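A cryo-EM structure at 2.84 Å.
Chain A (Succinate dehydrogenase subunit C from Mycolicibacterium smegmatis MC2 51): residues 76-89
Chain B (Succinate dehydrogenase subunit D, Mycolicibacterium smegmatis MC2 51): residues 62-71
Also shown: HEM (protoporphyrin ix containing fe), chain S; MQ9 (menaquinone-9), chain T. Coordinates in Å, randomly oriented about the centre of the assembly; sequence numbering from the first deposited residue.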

# COMPACT_ATOMS: atom_id res chain seq x y z
N MET A 76 -57.67 -8.43 -15.13
CA MET A 76 -56.31 -8.62 -14.65
C MET A 76 -55.33 -8.81 -15.81
O MET A 76 -54.20 -8.32 -15.75
N GLU A 77 -55.74 -9.50 -16.87
CA GLU A 77 -54.86 -9.65 -18.02
C GLU A 77 -54.65 -8.34 -18.75
O GLU A 77 -53.57 -8.10 -19.30
N ILE A 78 -55.65 -7.46 -18.76
CA ILE A 78 -55.44 -6.12 -19.29
C ILE A 78 -54.41 -5.37 -18.45
O ILE A 78 -53.51 -4.70 -18.98
N GLY A 79 -54.51 -5.49 -17.13
CA GLY A 79 -53.52 -4.86 -16.27
C GLY A 79 -52.12 -5.40 -16.48
O GLY A 79 -51.14 -4.66 -16.41
N LEU A 80 -52.01 -6.70 -16.75
CA LEU A 80 -50.71 -7.30 -17.00
C LEU A 80 -50.15 -6.88 -18.35
O LEU A 80 -48.94 -6.71 -18.50
N VAL A 81 -51.01 -6.72 -19.36
CA VAL A 81 -50.57 -6.14 -20.62
C VAL A 81 -50.00 -4.75 -20.39
O VAL A 81 -48.95 -4.40 -20.94
N ALA A 82 -50.67 -3.94 -19.58
CA ALA A 82 -50.18 -2.60 -19.28
C ALA A 82 -48.82 -2.64 -18.60
O ALA A 82 -47.91 -1.89 -18.95
N ALA A 83 -48.68 -3.52 -17.60
CA ALA A 83 -47.41 -3.65 -16.90
C ALA A 83 -46.28 -4.03 -17.86
O ALA A 83 -45.22 -3.39 -17.87
N VAL A 84 -46.48 -5.08 -18.66
CA VAL A 84 -45.42 -5.54 -19.54
C VAL A 84 -45.08 -4.48 -20.58
O VAL A 84 -43.91 -4.26 -20.89
N LEU A 85 -46.09 -3.80 -21.10
CA LEU A 85 -45.85 -2.79 -22.13
C LEU A 85 -45.05 -1.62 -21.58
O LEU A 85 -44.07 -1.20 -22.20
N PHE A 86 -45.45 -1.08 -20.43
CA PHE A 86 -44.69 0.04 -19.89
C PHE A 86 -43.29 -0.38 -19.51
O PHE A 86 -42.33 0.36 -19.74
N HIS A 87 -43.13 -1.56 -18.91
CA HIS A 87 -41.79 -2.00 -18.57
C HIS A 87 -40.90 -2.10 -19.80
O HIS A 87 -39.76 -1.64 -19.79
N ALA A 88 -41.42 -2.69 -20.88
CA ALA A 88 -40.62 -2.83 -22.09
C ALA A 88 -40.23 -1.48 -22.66
O ALA A 88 -39.07 -1.26 -23.01
N LEU A 89 -41.18 -0.55 -22.75
CA LEU A 89 -40.88 0.74 -23.36
C LEU A 89 -39.89 1.54 -22.52
O LEU A 89 -38.89 2.06 -23.03
N ALA B 62 -40.93 -11.49 -25.05
CA ALA B 62 -42.10 -11.30 -24.20
C ALA B 62 -43.25 -10.65 -24.94
O ALA B 62 -44.41 -11.04 -24.75
N LEU B 63 -42.98 -9.65 -25.78
CA LEU B 63 -44.10 -9.01 -26.46
C LEU B 63 -44.67 -9.89 -27.56
O LEU B 63 -45.88 -9.87 -27.79
N GLY B 64 -43.85 -10.70 -28.23
CA GLY B 64 -44.39 -11.65 -29.18
C GLY B 64 -45.21 -12.72 -28.51
O GLY B 64 -46.26 -13.12 -29.03
N HIS B 65 -44.76 -13.21 -27.36
CA HIS B 65 -45.56 -14.13 -26.57
C HIS B 65 -46.92 -13.53 -26.24
O HIS B 65 -47.96 -14.16 -26.47
N LEU B 66 -46.93 -12.32 -25.69
CA LEU B 66 -48.19 -11.70 -25.29
C LEU B 66 -49.10 -11.47 -26.49
O LEU B 66 -50.31 -11.70 -26.40
N PHE B 67 -48.55 -11.00 -27.61
CA PHE B 67 -49.35 -10.80 -28.80
C PHE B 67 -50.00 -12.10 -29.25
O PHE B 67 -51.22 -12.18 -29.41
N ILE B 68 -49.19 -13.14 -29.46
CA ILE B 68 -49.72 -14.39 -29.98
C ILE B 68 -50.73 -15.01 -29.02
O ILE B 68 -51.65 -15.70 -29.45
N MET B 69 -50.58 -14.77 -27.72
CA MET B 69 -51.51 -15.38 -26.78
C MET B 69 -52.82 -14.63 -26.73
O MET B 69 -53.89 -15.24 -26.82
N LEU B 70 -52.77 -13.32 -26.58
CA LEU B 70 -53.97 -12.57 -26.25
C LEU B 70 -54.69 -12.00 -27.45
O LEU B 70 -55.90 -11.76 -27.37
N MET B 71 -54.00 -11.77 -28.56
CA MET B 71 -54.58 -10.95 -29.61
C MET B 71 -54.71 -11.62 -30.96
O MET B 71 -55.28 -11.01 -31.87

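Two helices that stand almost 11 Å apart at their closest approach can still pack together if long side chains bridge the gap and a cofactor fills the space beside them, and the meeting of subunits C and D of this succinate dehydrogenase is a clear example. No hydrogen bond links the two stretches; the contact is almost entirely aliphatic, with heme lining it. The helices run roughly antiparallel, their directions 153° apart, so that Glu A77, Val A81 and Leu A85 lie in register with Leu B70, Leu B66 and Leu B63.

Chain B supplies the reach. Leu B63, Leu B66 and Leu B70 all adopt the m, t rotamer. Leu B66 and Leu B70 point toward chain A from CA to CB, whereas Leu B63 leaves its helix sideways and only its end comes nearer. Chain A answers mainly with smaller residues. Val A84, chi1 t, points toward chain B and touches two leucines: its CB is 3.7 Å from CD1 of Leu B66, and its CG1 is 3.8 Å from CD2 of Leu B63. One turn earlier, Val A81, also t, is directed sideways, yet its CG2 comes within 3.5 Å of Leu B70 CD1. Further along, Leu B63 CD1 is 4.3 Å from both Ala A88 CB and Leu A85 CD1; the t, p rotamer of Leu A85 brings its end nearer to chain B than its sideways CA-to-CB bond would suggest.

The heme extends this apolar surface. Leu B66 CD2 lies 3.6 Å from HEM CAB, and Leu A80 CD2 is 3.8 Å from the same atom, so the vinyl group joins two side chains that do not touch each other directly. Val A84 CG2 approaches HEM CMC at 3.9 Å. Glu A77, m, t, makes no polar bond to chain B: its OE1 is 4.3 Å from Leu B70 CD2, and its CG packs 3.5 Å from HEM CBB, which Leu B70 CD2 also approaches, at 3.8 Å.

Residues of chain B out of reach of chain A also touch the bound groups. As modelled, His B65, chi1 t, brings its CE1 to 2.7 Å from HEM FE, while its NE2 and ND1 are each 3.5 Å from HEM FE, so the deposited geometry does not describe a nitrogen–iron bond. On menaquinone-9, Phe B67 CD2 lies 3.0 Å from MQ9 O1.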

# COMPACT_ATOMS: atom_id res chain seq x y z
CB MET A 76 -56.26 -9.82 -13.71
CG MET A 76 -56.94 -9.58 -12.40
SD MET A 76 -57.02 -11.09 -11.43
CE MET A 76 -55.28 -11.36 -11.16
CB GLU A 77 -55.43 -10.68 -18.99
CG GLU A 77 -55.24 -12.10 -18.52
CD GLU A 77 -56.30 -13.02 -19.06
OE1 GLU A 77 -57.12 -12.55 -19.87
OE2 GLU A 77 -56.31 -14.20 -18.68
CB ILE A 78 -56.77 -5.36 -19.36
CG1 ILE A 78 -57.70 -6.03 -20.36
CG2 ILE A 78 -56.52 -3.93 -19.76
CD1 ILE A 78 -59.02 -5.33 -20.52
CB LEU A 80 -50.82 -8.82 -16.93
CG LEU A 80 -49.54 -9.59 -17.16
CD1 LEU A 80 -48.69 -9.57 -15.92
CD2 LEU A 80 -49.90 -10.99 -17.54
CB VAL A 81 -51.73 -6.10 -21.62
CG1 VAL A 81 -51.41 -5.15 -22.75
CG2 VAL A 81 -51.98 -7.47 -22.16
CB ALA A 82 -51.19 -1.85 -18.42
CB ALA A 83 -47.53 -4.69 -15.79
CB VAL A 84 -45.80 -6.87 -20.21
CG1 VAL A 84 -44.68 -7.37 -21.07
CG2 VAL A 84 -46.13 -7.90 -19.18
CB LEU A 85 -47.19 -2.32 -22.68
CG LEU A 85 -47.24 -1.79 -24.10
CD1 LEU A 85 -46.55 -2.73 -25.04
CD2 LEU A 85 -48.67 -1.61 -24.48
CB PHE A 86 -45.39 0.65 -18.68
CG PHE A 86 -44.64 1.82 -18.11
CD1 PHE A 86 -44.75 3.06 -18.66
CD2 PHE A 86 -43.77 1.65 -17.06
CE1 PHE A 86 -44.03 4.11 -18.16
CE2 PHE A 86 -43.05 2.69 -16.57
CZ PHE A 86 -43.19 3.92 -17.11
CB HIS A 87 -41.85 -3.34 -17.85
CG HIS A 87 -40.72 -3.56 -16.91
ND1 HIS A 87 -39.54 -4.15 -17.29
CD2 HIS A 87 -40.58 -3.23 -15.62
CE1 HIS A 87 -38.73 -4.19 -16.26
NE2 HIS A 87 -39.33 -3.64 -15.23
CB ALA A 88 -41.39 -3.64 -23.12
CB LEU A 89 -42.16 1.52 -23.58
CG LEU A 89 -43.12 0.91 -24.60
CD1 LEU A 89 -44.40 1.69 -24.63
CD2 LEU A 89 -42.49 0.87 -25.96
CB ALA B 62 -41.72 -10.48 -22.98
CB LEU B 63 -43.67 -7.66 -27.01
CG LEU B 63 -43.38 -6.60 -25.95
CD1 LEU B 63 -43.40 -5.24 -26.57
CD2 LEU B 63 -44.38 -6.66 -24.82
CB HIS B 65 -44.82 -14.48 -25.29
CG HIS B 65 -45.39 -15.66 -24.57
ND1 HIS B 65 -46.29 -15.54 -23.55
CD2 HIS B 65 -45.17 -16.98 -24.73
CE1 HIS B 65 -46.61 -16.73 -23.11
NE2 HIS B 65 -45.95 -17.63 -23.80
CB LEU B 66 -47.91 -10.38 -24.59
CG LEU B 66 -47.71 -10.41 -23.08
CD1 LEU B 66 -47.78 -9.00 -22.57
CD2 LEU B 66 -48.76 -11.24 -22.43
CB PHE B 67 -48.49 -10.22 -29.92
CG PHE B 67 -49.20 -10.11 -31.24
CD1 PHE B 67 -49.96 -9.01 -31.54
CD2 PHE B 67 -49.09 -11.12 -32.18
CE1 PHE B 67 -50.60 -8.91 -32.74
CE2 PHE B 67 -49.74 -11.02 -33.38
CZ PHE B 67 -50.49 -9.92 -33.66
CB ILE B 68 -48.58 -15.37 -30.31
CG1 ILE B 68 -49.08 -16.51 -31.17
CG2 ILE B 68 -48.00 -15.95 -29.06
CD1 ILE B 68 -49.21 -16.14 -32.59
CB MET B 69 -50.90 -15.43 -25.38
CG MET B 69 -49.80 -16.43 -25.24
SD MET B 69 -50.19 -18.02 -25.93
CE MET B 69 -48.55 -18.70 -25.93
CB LEU B 70 -53.62 -11.43 -25.30
CG LEU B 70 -53.24 -11.88 -23.90
CD1 LEU B 70 -52.66 -10.73 -23.16
CD2 LEU B 70 -54.45 -12.37 -23.19
CB MET B 71 -53.75 -9.67 -29.78
CG MET B 71 -53.81 -8.75 -28.58
SD MET B 71 -52.40 -7.66 -28.53
CE MET B 71 -52.52 -6.93 -30.15
CHA HEM S . -45.98 -20.30 -20.85
CHB HEM S . -50.16 -17.99 -21.48
CHC HEM S . -47.99 -13.94 -20.17
CHD HEM S . -43.73 -16.21 -19.99
C1A HEM S . -47.23 -19.88 -21.18
C2A HEM S . -48.01 -20.69 -22.09
C3A HEM S . -49.16 -20.06 -22.25
C4A HEM S . -49.10 -18.85 -21.47
CMA HEM S . -50.38 -20.44 -23.10
CAA HEM S . -47.46 -22.02 -22.65
CBA HEM S . -48.00 -22.50 -23.99
CGA HEM S . -47.04 -22.21 -25.10
O1A HEM S . -47.45 -22.29 -26.28
O2A HEM S . -45.87 -21.90 -24.81
C1B HEM S . -49.95 -16.69 -21.16
C2B HEM S . -50.97 -15.70 -21.05
C3B HEM S . -50.37 -14.57 -20.70
C4B HEM S . -48.96 -14.84 -20.54
CMB HEM S . -52.44 -16.00 -21.36
CAB HEM S . -51.00 -13.19 -20.43
CBB HEM S . -52.29 -13.02 -20.15
C1C HEM S . -46.66 -14.22 -20.01
C2C HEM S . -45.66 -13.27 -19.59
C3C HEM S . -44.49 -13.91 -19.54
C4C HEM S . -44.72 -15.27 -19.91
CMC HEM S . -45.99 -11.80 -19.28
CAC HEM S . -43.08 -13.42 -19.16
CBC HEM S . -42.82 -12.23 -18.63
C1D HEM S . -43.95 -17.54 -20.19
C2D HEM S . -42.98 -18.59 -20.16
C3D HEM S . -43.58 -19.73 -20.40
C4D HEM S . -44.97 -19.44 -20.59
CMD HEM S . -41.50 -18.39 -19.89
CAD HEM S . -42.92 -21.12 -20.46
CBD HEM S . -43.54 -21.99 -19.39
CGD HEM S . -42.67 -23.19 -19.15
O1D HEM S . -43.09 -24.08 -18.39
O2D HEM S . -41.58 -23.23 -19.74
NA HEM S . -47.91 -18.74 -20.74
NB HEM S . -48.74 -16.16 -20.83
NC HEM S . -46.05 -15.43 -20.20
ND HEM S . -45.16 -18.09 -20.47
FE HEM S . -46.97 -17.11 -20.51
C5 MQ9 T . -42.84 -12.37 -34.13
C5M MQ9 T . -42.16 -13.57 -34.83
C4 MQ9 T . -42.07 -11.30 -33.60
O4 MQ9 T . -40.62 -11.31 -33.71
C3 MQ9 T . -42.71 -10.22 -32.96
C2 MQ9 T . -44.06 -10.21 -32.85
C1 MQ9 T . -44.83 -11.28 -33.39
O1 MQ9 T . -46.26 -11.26 -33.27
C6 MQ9 T . -44.20 -12.36 -34.02
C3A MQ9 T . -41.91 -9.10 -32.40
C3B MQ9 T . -42.56 -8.00 -31.76
C3C MQ9 T . -43.94 -7.99 -31.65
C3D MQ9 T . -44.72 -9.09 -32.20
C7 MQ9 T . -45.02 -13.54 -34.60
C8 MQ9 T . -46.03 -13.10 -35.75
C9 MQ9 T . -46.64 -14.31 -36.53
C10 MQ9 T . -47.67 -13.81 -37.46
C11 MQ9 T . -47.28 -15.31 -35.54
C12 MQ9 T . -48.49 -16.07 -36.15
C13 MQ9 T . -48.04 -17.45 -36.81
C14 MQ9 T . -48.87 -18.65 -36.30
C15 MQ9 T . -48.11 -19.94 -36.61
C16 MQ9 T . -50.20 -18.66 -37.00
C17 MQ9 T . -51.04 -19.91 -36.63